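Long-range contact in sugar ABC transporter substrate-binding protein, BlMnBP1 (Bifidobacterium animalis subsp. lactis ATCC 27673, PDB 6I5R), which binds mannobiose and probably delivers manno-oligosaccharides from beta-mannan to an ABC transporter for uptake: residues L391-I403 and W432-E444. Residues are numbered along the deposited sequence; the frame is centred on the assembly and turned at random.
Sequences LLANVNSDSELGI and WNQKWAKAVEDNE. With ZN (zinc ion), chain J; ZN (zinc ion), chain N.
Asn443 ND2 spends both of its hydrogens: one goes across the contact to Asp398 OD2 (2.8 Å, 170° at the hydrogen), on the anti side of the carboxylate, the other back to Ala439 O one turn earlier in its own helix. Both acceptors lie close to the amide plane, so the pair fixes the rotation of the group. Its other end, OD1, accepts from a water that in turn takes a hydrogen from Asn394 ND2, while Asn394 OD1 binds a zinc ion at 2.3 Å. A water thus joins the Asn443 amide to a ligand of that metal, whose site Asp107, Ser109 and Asp390 help complete. As a knob, Asn443 sits among Leu391, Asn394, Val395 and Asp398.

Val395 returns the gesture, fitting between Trp436, Ala439, Val440 and Asn443. With CG1 anti to the backbone N (chi1 172°), that methyl lies over the six-membered ring of Trp436 as a CH-pi contact, 3.5 Å from the centroid, while CG2 turns to Asn443 CB. The same indole has Asn396 OD1 at its edge, in plane, 3.7 Å from CZ3; that oxygen accepts from Ile403 N, and Asn396 ND2 donates to Ile403 O, tying the loop after the helix back to it. Leu401 CD1 reaches Trp436 CE3 at 3.5 Å, and its CD2 lies over one face of Trp432. Ser399 OG accepts from Leu401 N, an ST turn that helps shape this exit.

The chain's last helix, 425-443, here packs on helix 391-399 in a helical part of the solute-binding protein; the axes of segments 391-399 and 432-443 approach to 8.2 Å, their directions 131° apart. Helix 217-224 packs on Leu391 and Leu392 and takes the Trp436 NE1 hydrogen at Leu222 O, while helix 409-420 lies against Ile403 and Trp432.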
ATOM      1  N   LEU A 391     -11.566  15.968  -3.157  1.00 20.66           N
ATOM      2  CA  LEU A 391     -12.838  15.607  -2.556  1.00 16.39           C
ATOM      3  C   LEU A 391     -12.699  14.381  -1.650  1.00 16.39           C
ATOM      4  O   LEU A 391     -13.238  14.365  -0.539  1.00 16.39           O
ATOM      5  CB  LEU A 391     -13.870  15.349  -3.656  1.00 20.79           C
ATOM      6  CG  LEU A 391     -15.234  15.023  -3.079  1.00 19.67           C
ATOM      7  CD1 LEU A 391     -15.816  16.246  -2.385  1.00 19.36           C
ATOM      8  CD2 LEU A 391     -16.169  14.518  -4.154  1.00 20.15           C
ATOM      9  N   LEU A 392     -11.970  13.366  -2.091  1.00 16.39           N
ATOM     10  CA  LEU A 392     -11.820  12.175  -1.252  1.00 18.06           C
ATOM     11  C   LEU A 392     -11.088  12.517   0.039  1.00 22.16           C
ATOM     12  O   LEU A 392     -11.482  12.079   1.123  1.00 17.51           O
ATOM     13  CB  LEU A 392     -11.089  11.054  -1.992  1.00 16.39           C
ATOM     14  CG  LEU A 392     -10.824   9.809  -1.123  1.00 20.68           C
ATOM     15  CD1 LEU A 392     -12.092   9.012  -0.795  1.00 16.39           C
ATOM     16  CD2 LEU A 392      -9.775   8.959  -1.835  1.00 17.24           C
ATOM     17  N   ALA A 393     -10.001  13.285  -0.056  1.00 18.93           N
ATOM     18  CA  ALA A 393      -9.247  13.619   1.143  1.00 21.48           C
ATOM     19  C   ALA A 393     -10.120  14.364   2.146  1.00 21.52           C
ATOM     20  O   ALA A 393     -10.038  14.124   3.358  1.00 18.47           O
ATOM     21  CB  ALA A 393      -8.014  14.447   0.776  1.00 21.89           C
ATOM     22  N   ASN A 394     -10.994  15.246   1.651  1.00 16.78           N
ATOM     23  CA  ASN A 394     -11.798  16.091   2.514  1.00 16.39           C
ATOM     24  C   ASN A 394     -12.959  15.332   3.139  1.00 19.15           C
ATOM     25  O   ASN A 394     -13.282  15.535   4.312  1.00 16.39           O
ATOM     26  CB  ASN A 394     -12.305  17.280   1.709  1.00 21.84           C
ATOM     27  CG  ASN A 394     -11.198  18.252   1.341  1.00 21.93           C
ATOM     28  OD1 ASN A 394     -10.015  18.088   1.707  1.00 24.04           O
ATOM     29  ND2 ASN A 394     -11.562  19.231   0.549  1.00 24.37           N
ATOM     30  N   VAL A 395     -13.619  14.473   2.371  1.00 16.39           N
ATOM     31  CA  VAL A 395     -14.652  13.636   2.965  1.00 17.77           C
ATOM     32  C   VAL A 395     -14.025  12.691   3.973  1.00 16.39           C
ATOM     33  O   VAL A 395     -14.615  12.388   5.016  1.00 16.39           O
ATOM     34  CB  VAL A 395     -15.406  12.863   1.867  1.00 18.10           C
ATOM     35  CG1 VAL A 395     -16.352  11.829   2.478  1.00 16.39           C
ATOM     36  CG2 VAL A 395     -16.149  13.839   0.932  1.00 17.15           C
ATOM     37  N   ASN A 396     -12.844  12.172   3.644  1.00 16.39           N
ATOM     38  CA  ASN A 396     -12.128  11.262   4.533  1.00 17.66           C
ATOM     39  C   ASN A 396     -11.833  11.927   5.867  1.00 16.39           C
ATOM     40  O   ASN A 396     -12.056  11.353   6.942  1.00 27.80           O
ATOM     41  CB  ASN A 396     -10.822  10.856   3.880  1.00 19.28           C
ATOM     42  CG  ASN A 396     -10.682   9.402   3.723  1.00 19.56           C
ATOM     43  OD1 ASN A 396     -11.336   8.622   4.430  1.00 22.33           O
ATOM     44  ND2 ASN A 396      -9.798   9.005   2.809  1.00 18.34           N
ATOM     45  N   SER A 397     -11.278  13.134   5.811  1.00 19.85           N
ATOM     46  CA  SER A 397     -10.985  13.878   7.022  1.00 22.99           C
ATOM     47  C   SER A 397     -12.256  14.164   7.819  1.00 24.45           C
ATOM     48  O   SER A 397     -12.335  13.861   9.021  1.00 24.27           O
ATOM     49  CB  SER A 397     -10.257  15.161   6.632  1.00 20.74           C
ATOM     50  OG  SER A 397     -10.096  15.999   7.745  1.00 30.31           O
ATOM     51  N   ASP A 398     -13.285  14.708   7.174  1.00 18.91           N
ATOM     52  CA  ASP A 398     -14.473  15.097   7.926  1.00 17.65           C
ATOM     53  C   ASP A 398     -15.229  13.881   8.483  1.00 23.07           C
ATOM     54  O   ASP A 398     -15.852  13.965   9.554  1.00 21.37           O
ATOM     55  CB  ASP A 398     -15.375  15.952   7.032  1.00 22.73           C
ATOM     56  CG  ASP A 398     -14.763  17.327   6.683  1.00 28.59           C
ATOM     57  OD1 ASP A 398     -13.802  17.812   7.379  1.00 21.37           O
ATOM     58  OD2 ASP A 398     -15.269  17.926   5.684  1.00 25.10           O
ATOM     59  N   SER A 399     -15.176  12.736   7.787  1.00 16.39           N
ATOM     60  CA  SER A 399     -15.825  11.530   8.262  1.00 18.94           C
ATOM     61  C   SER A 399     -15.077  10.891   9.415  1.00 17.76           C
ATOM     62  O   SER A 399     -15.671  10.092  10.150  1.00 18.18           O
ATOM     63  CB  SER A 399     -15.913  10.505   7.141  1.00 16.39           C
ATOM     64  OG  SER A 399     -14.630   9.944   6.914  1.00 16.39           O
ATOM     65  N   GLU A 400     -13.783  11.155   9.522  1.00 16.39           N
ATOM     66  CA  GLU A 400     -12.885  10.513  10.479  1.00 21.82           C
ATOM     67  C   GLU A 400     -12.697   9.026  10.200  1.00 25.61           C
ATOM     68  O   GLU A 400     -12.327   8.269  11.101  1.00 17.24           O
ATOM     69  CB  GLU A 400     -13.377  10.734  11.921  1.00 23.78           C
ATOM     70  CG  GLU A 400     -13.450  12.225  12.322  1.00 24.10           C
ATOM     71  CD  GLU A 400     -12.109  12.799  12.669  1.00 23.59           C
ATOM     72  OE1 GLU A 400     -12.052  13.679  13.564  1.00 29.02           O
ATOM     73  OE2 GLU A 400     -11.108  12.401  12.030  1.00 27.96           O
ATOM     74  N   LEU A 401     -12.964   8.578   8.969  1.00 22.32           N
ATOM     75  CA  LEU A 401     -12.828   7.169   8.626  1.00 16.39           C
ATOM     76  C   LEU A 401     -11.479   6.835   8.019  1.00 22.02           C
ATOM     77  O   LEU A 401     -11.052   5.672   8.077  1.00 16.39           O
ATOM     78  CB  LEU A 401     -13.906   6.759   7.628  1.00 20.40           C
ATOM     79  CG  LEU A 401     -15.323   6.772   8.164  1.00 19.18           C
ATOM     80  CD1 LEU A 401     -16.241   6.178   7.119  1.00 18.61           C
ATOM     81  CD2 LEU A 401     -15.427   5.954   9.394  1.00 19.00           C
ATOM     82  N   GLY A 402     -10.815   7.812   7.411  1.00 16.39           N
ATOM     83  CA  GLY A 402      -9.455   7.575   6.973  1.00 22.48           C
ATOM     84  C   GLY A 402      -9.350   6.348   6.096  1.00 16.39           C
ATOM     85  O   GLY A 402      -8.503   5.473   6.328  1.00 17.66           O
ATOM     86  N   ILE A 403     -10.207   6.298   5.081  1.00 17.68           N
ATOM     87  CA  ILE A 403     -10.208   5.205   4.117  1.00 16.39           C
ATOM     88  C   ILE A 403      -8.922   5.236   3.309  1.00 22.07           C
ATOM     89  O   ILE A 403      -8.665   6.199   2.576  1.00 22.19           O
ATOM     90  CB  ILE A 403     -11.429   5.295   3.195  1.00 16.39           C
ATOM     91  CG1 ILE A 403     -12.708   5.159   4.029  1.00 20.08           C
ATOM     92  CG2 ILE A 403     -11.325   4.265   2.078  1.00 16.77           C
ATOM     93  CD1 ILE A 403     -12.915   3.769   4.626  1.00 18.60           C
ATOM     94  N   TRP A 432     -20.358   3.474  10.095  1.00 16.46           N
ATOM     95  CA  TRP A 432     -19.505   4.186   9.150  1.00 16.39           C
ATOM     96  C   TRP A 432     -20.328   4.976   8.131  1.00 16.39           C
ATOM     97  O   TRP A 432     -19.970   6.097   7.776  1.00 16.39           O
ATOM     98  CB  TRP A 432     -18.577   3.214   8.416  1.00 16.39           C
ATOM     99  CG  TRP A 432     -17.623   2.401   9.235  1.00 16.39           C
ATOM    100  CD1 TRP A 432     -17.603   2.235  10.591  1.00 16.39           C
ATOM    101  CD2 TRP A 432     -16.528   1.620   8.722  1.00 16.39           C
ATOM    102  NE1 TRP A 432     -16.569   1.400  10.940  1.00 16.39           N
ATOM    103  CE2 TRP A 432     -15.902   1.001   9.817  1.00 16.71           C
ATOM    104  CE3 TRP A 432     -16.035   1.374   7.433  1.00 20.08           C
ATOM    105  CZ2 TRP A 432     -14.808   0.159   9.667  1.00 16.39           C
ATOM    106  CZ3 TRP A 432     -14.953   0.547   7.283  1.00 17.88           C
ATOM    107  CH2 TRP A 432     -14.346  -0.054   8.389  1.00 16.39           C
ATOM    108  N   ASN A 433     -21.399   4.383   7.597  1.00 16.95           N
ATOM    109  CA  ASN A 433     -22.180   5.074   6.577  1.00 16.39           C
ATOM    110  C   ASN A 433     -22.717   6.407   7.087  1.00 16.39           C
ATOM    111  O   ASN A 433     -22.782   7.383   6.337  1.00 16.39           O
ATOM    112  CB  ASN A 433     -23.338   4.189   6.103  1.00 20.96           C
ATOM    113  CG  ASN A 433     -22.900   3.183   5.072  1.00 19.33           C
ATOM    114  OD1 ASN A 433     -21.989   3.446   4.291  1.00 16.39           O
ATOM    115  ND2 ASN A 433     -23.555   2.027   5.048  1.00 17.44           N
ATOM    116  N   GLN A 434     -23.162   6.457   8.348  1.00 16.45           N
ATOM    117  CA  GLN A 434     -23.769   7.686   8.858  1.00 18.77           C
ATOM    118  C   GLN A 434     -22.725   8.797   8.993  1.00 18.59           C
ATOM    119  O   GLN A 434     -22.990   9.965   8.655  1.00 16.39           O
ATOM    120  CB  GLN A 434     -24.489   7.368  10.183  1.00 20.66           C
ATOM    121  CG  GLN A 434     -25.758   6.549   9.942  1.00 24.08           C
ATOM    122  CD  GLN A 434     -26.236   5.674  11.102  1.00 29.53           C
ATOM    123  OE1 GLN A 434     -25.606   5.597  12.164  1.00 34.96           O
ATOM    124  NE2 GLN A 434     -27.361   4.999  10.882  1.00 31.74           N
ATOM    125  N   LYS A 435     -21.509   8.441   9.409  1.00 16.39           N
ATOM    126  CA  LYS A 435     -20.430   9.418   9.480  1.00 16.39           C
ATOM    127  C   LYS A 435     -19.992   9.841   8.089  1.00 20.36           C
ATOM    128  O   LYS A 435     -19.737  11.028   7.845  1.00 16.39           O
ATOM    129  CB  LYS A 435     -19.242   8.855  10.259  1.00 21.93           C
ATOM    130  CG  LYS A 435     -19.552   8.677  11.756  1.00 21.34           C
ATOM    131  CD  LYS A 435     -18.402   8.135  12.584  1.00 17.43           C
ATOM    132  CE  LYS A 435     -18.841   7.949  14.044  1.00 20.96           C
ATOM    133  NZ  LYS A 435     -17.805   7.238  14.861  1.00 21.96           N
ATOM    134  N   TRP A 436     -19.882   8.884   7.162  1.00 16.39           N
ATOM    135  CA  TRP A 436     -19.511   9.223   5.793  1.00 16.39           C
ATOM    136  C   TRP A 436     -20.587  10.057   5.131  1.00 17.78           C
ATOM    137  O   TRP A 436     -20.289  11.045   4.455  1.00 16.39           O
ATOM    138  CB  TRP A 436     -19.294   7.950   4.987  1.00 16.39           C
ATOM    139  CG  TRP A 436     -18.656   8.144   3.691  1.00 20.25           C
ATOM    140  CD1 TRP A 436     -19.277   8.224   2.482  1.00 16.99           C
ATOM    141  CD2 TRP A 436     -17.260   8.213   3.434  1.00 16.39           C
ATOM    142  NE1 TRP A 436     -18.350   8.359   1.484  1.00 16.39           N
ATOM    143  CE2 TRP A 436     -17.102   8.357   2.047  1.00 16.39           C
ATOM    144  CE3 TRP A 436     -16.127   8.200   4.246  1.00 16.39           C
ATOM    145  CZ2 TRP A 436     -15.866   8.484   1.455  1.00 16.39           C
ATOM    146  CZ3 TRP A 436     -14.915   8.316   3.658  1.00 16.94           C
ATOM    147  CH2 TRP A 436     -14.784   8.471   2.276  1.00 16.39           C
ATOM    148  N   ALA A 437     -21.846   9.683   5.350  1.00 16.39           N
ATOM    149  CA  ALA A 437     -22.954  10.366   4.703  1.00 16.66           C
ATOM    150  C   ALA A 437     -22.977  11.849   5.064  1.00 22.95           C
ATOM    151  O   ALA A 437     -23.236  12.689   4.198  1.00 16.39           O
ATOM    152  CB  ALA A 437     -24.258   9.664   5.068  1.00 19.24           C
ATOM    153  N   LYS A 438     -22.650  12.193   6.321  1.00 18.84           N
ATOM    154  CA  LYS A 438     -22.591  13.596   6.719  1.00 16.96           C
ATOM    155  C   LYS A 438     -21.423  14.285   6.048  1.00 20.91           C
ATOM    156  O   LYS A 438     -21.532  15.440   5.627  1.00 19.92           O
ATOM    157  CB  LYS A 438     -22.492  13.721   8.242  1.00 20.48           C
ATOM    158  CG  LYS A 438     -23.857  13.529   8.900  1.00 23.12           C
ATOM    159  CD  LYS A 438     -23.801  13.170  10.386  1.00 26.15           C
ATOM    160  CE  LYS A 438     -23.274  14.291  11.239  1.00 26.41           C
ATOM    161  NZ  LYS A 438     -23.651  13.967  12.687  1.00 33.83           N
ATOM    162  N   ALA A 439     -20.295  13.582   5.932  1.00 20.43           N
ATOM    163  CA  ALA A 439     -19.106  14.167   5.338  1.00 19.76           C
ATOM    164  C   ALA A 439     -19.288  14.393   3.840  1.00 17.36           C
ATOM    165  O   ALA A 439     -18.806  15.394   3.291  1.00 19.49           O
ATOM    166  CB  ALA A 439     -17.906  13.263   5.613  1.00 16.58           C
ATOM    167  N   VAL A 440     -19.986  13.479   3.172  1.00 16.39           N
ATOM    168  CA  VAL A 440     -20.331  13.657   1.764  1.00 17.12           C
ATOM    169  C   VAL A 440     -21.217  14.882   1.594  1.00 18.82           C
ATOM    170  O   VAL A 440     -20.993  15.713   0.709  1.00 17.89           O
ATOM    171  CB  VAL A 440     -21.005  12.380   1.232  1.00 20.14           C
ATOM    172  CG1 VAL A 440     -21.659  12.583  -0.133  1.00 17.06           C
ATOM    173  CG2 VAL A 440     -19.953  11.253   1.155  1.00 16.39           C
ATOM    174  N   GLU A 441     -22.223  15.020   2.450  1.00 16.39           N
ATOM    175  CA  GLU A 441     -23.112  16.173   2.365  1.00 22.84           C
ATOM    176  C   GLU A 441     -22.358  17.473   2.586  1.00 21.15           C
ATOM    177  O   GLU A 441     -22.574  18.458   1.864  1.00 23.00           O
ATOM    178  CB  GLU A 441     -24.239  16.045   3.381  1.00 17.17           C
ATOM    179  CG  GLU A 441     -25.215  15.011   2.976  1.00 28.54           C
ATOM    180  CD  GLU A 441     -26.383  14.801   3.916  1.00 27.46           C
ATOM    181  OE1 GLU A 441     -26.291  15.100   5.137  1.00 36.14           O
ATOM    182  OE2 GLU A 441     -27.419  14.320   3.404  1.00 40.05           O
ATOM    183  N   ASP A 442     -21.463  17.491   3.573  1.00 16.87           N
ATOM    184  CA  ASP A 442     -20.768  18.723   3.921  1.00 21.42           C
ATOM    185  C   ASP A 442     -19.791  19.152   2.835  1.00 20.30           C
ATOM    186  O   ASP A 442     -19.442  20.331   2.751  1.00 20.37           O
ATOM    187  CB  ASP A 442     -20.041  18.549   5.252  1.00 22.00           C
ATOM    188  CG  ASP A 442     -20.994  18.430   6.418  1.00 21.33           C
ATOM    189  OD1 ASP A 442     -22.105  18.982   6.320  1.00 29.30           O
ATOM    190  OD2 ASP A 442     -20.650  17.774   7.438  1.00 30.92           O
ATOM    191  N   ASN A 443     -19.368  18.236   1.980  1.00 17.50           N
ATOM    192  CA  ASN A 443     -18.356  18.545   0.980  1.00 21.68           C
ATOM    193  C   ASN A 443     -18.895  18.626  -0.434  1.00 22.27           C
ATOM    194  O   ASN A 443     -18.105  18.810  -1.373  1.00 22.15           O
ATOM    195  CB  ASN A 443     -17.255  17.490   1.029  1.00 19.89           C
ATOM    196  CG  ASN A 443     -16.337  17.700   2.186  1.00 20.51           C
ATOM    197  OD1 ASN A 443     -15.283  18.301   2.036  1.00 26.17           O
ATOM    198  ND2 ASN A 443     -16.739  17.241   3.355  1.00 19.26           N
ATOM    199  N   GLU A 444     -20.198  18.484  -0.616  1.00 16.39           N
ATOM    200  CA  GLU A 444     -20.736  18.449  -1.951  1.00 19.49           C
ATOM    201  C   GLU A 444     -20.693  19.823  -2.592  1.00 16.90           C
ATOM    202  O   GLU A 444     -20.374  20.837  -1.965  1.00 18.54           O
ATOM    203  CB  GLU A 444     -22.171  17.899  -1.987  1.00 21.29           C
ATOM    204  CG  GLU A 444     -23.306  18.716  -1.383  1.00 25.47           C
ATOM    205  CD  GLU A 444     -24.566  17.845  -1.266  1.00 20.96           C
ATOM    206  OE1 GLU A 444     -25.640  18.295  -0.743  1.00 33.82           O
ATOM    207  OE2 GLU A 444     -24.484  16.656  -1.687  1.00 33.27           O
ATOM    208  OXT GLU A 444     -20.951  19.820  -3.784  1.00 16.39           O
TER
HETATM  209 ZN    ZN J 510      -8.003  18.953   1.078  0.62 21.47          ZN
HETATM  210 ZN    ZN N 514     -27.321  17.065  -0.227  1.00117.24          ZN
HETATM  211  O   HOH W   1     -14.519  19.745  -0.404  1.00 32.52           O
HETATM  212  O   HOH W   2     -18.610  15.521   9.055  1.00 31.52           O
HETATM  213  O   HOH W   3      -9.449  20.396   1.690  1.00 16.75           O
HETATM  214  O   HOH W   4     -27.789  15.020  -1.741  1.00 36.94           O
HETATM  215  O   HOH W   5     -29.043  16.762   0.665  1.00 34.66           O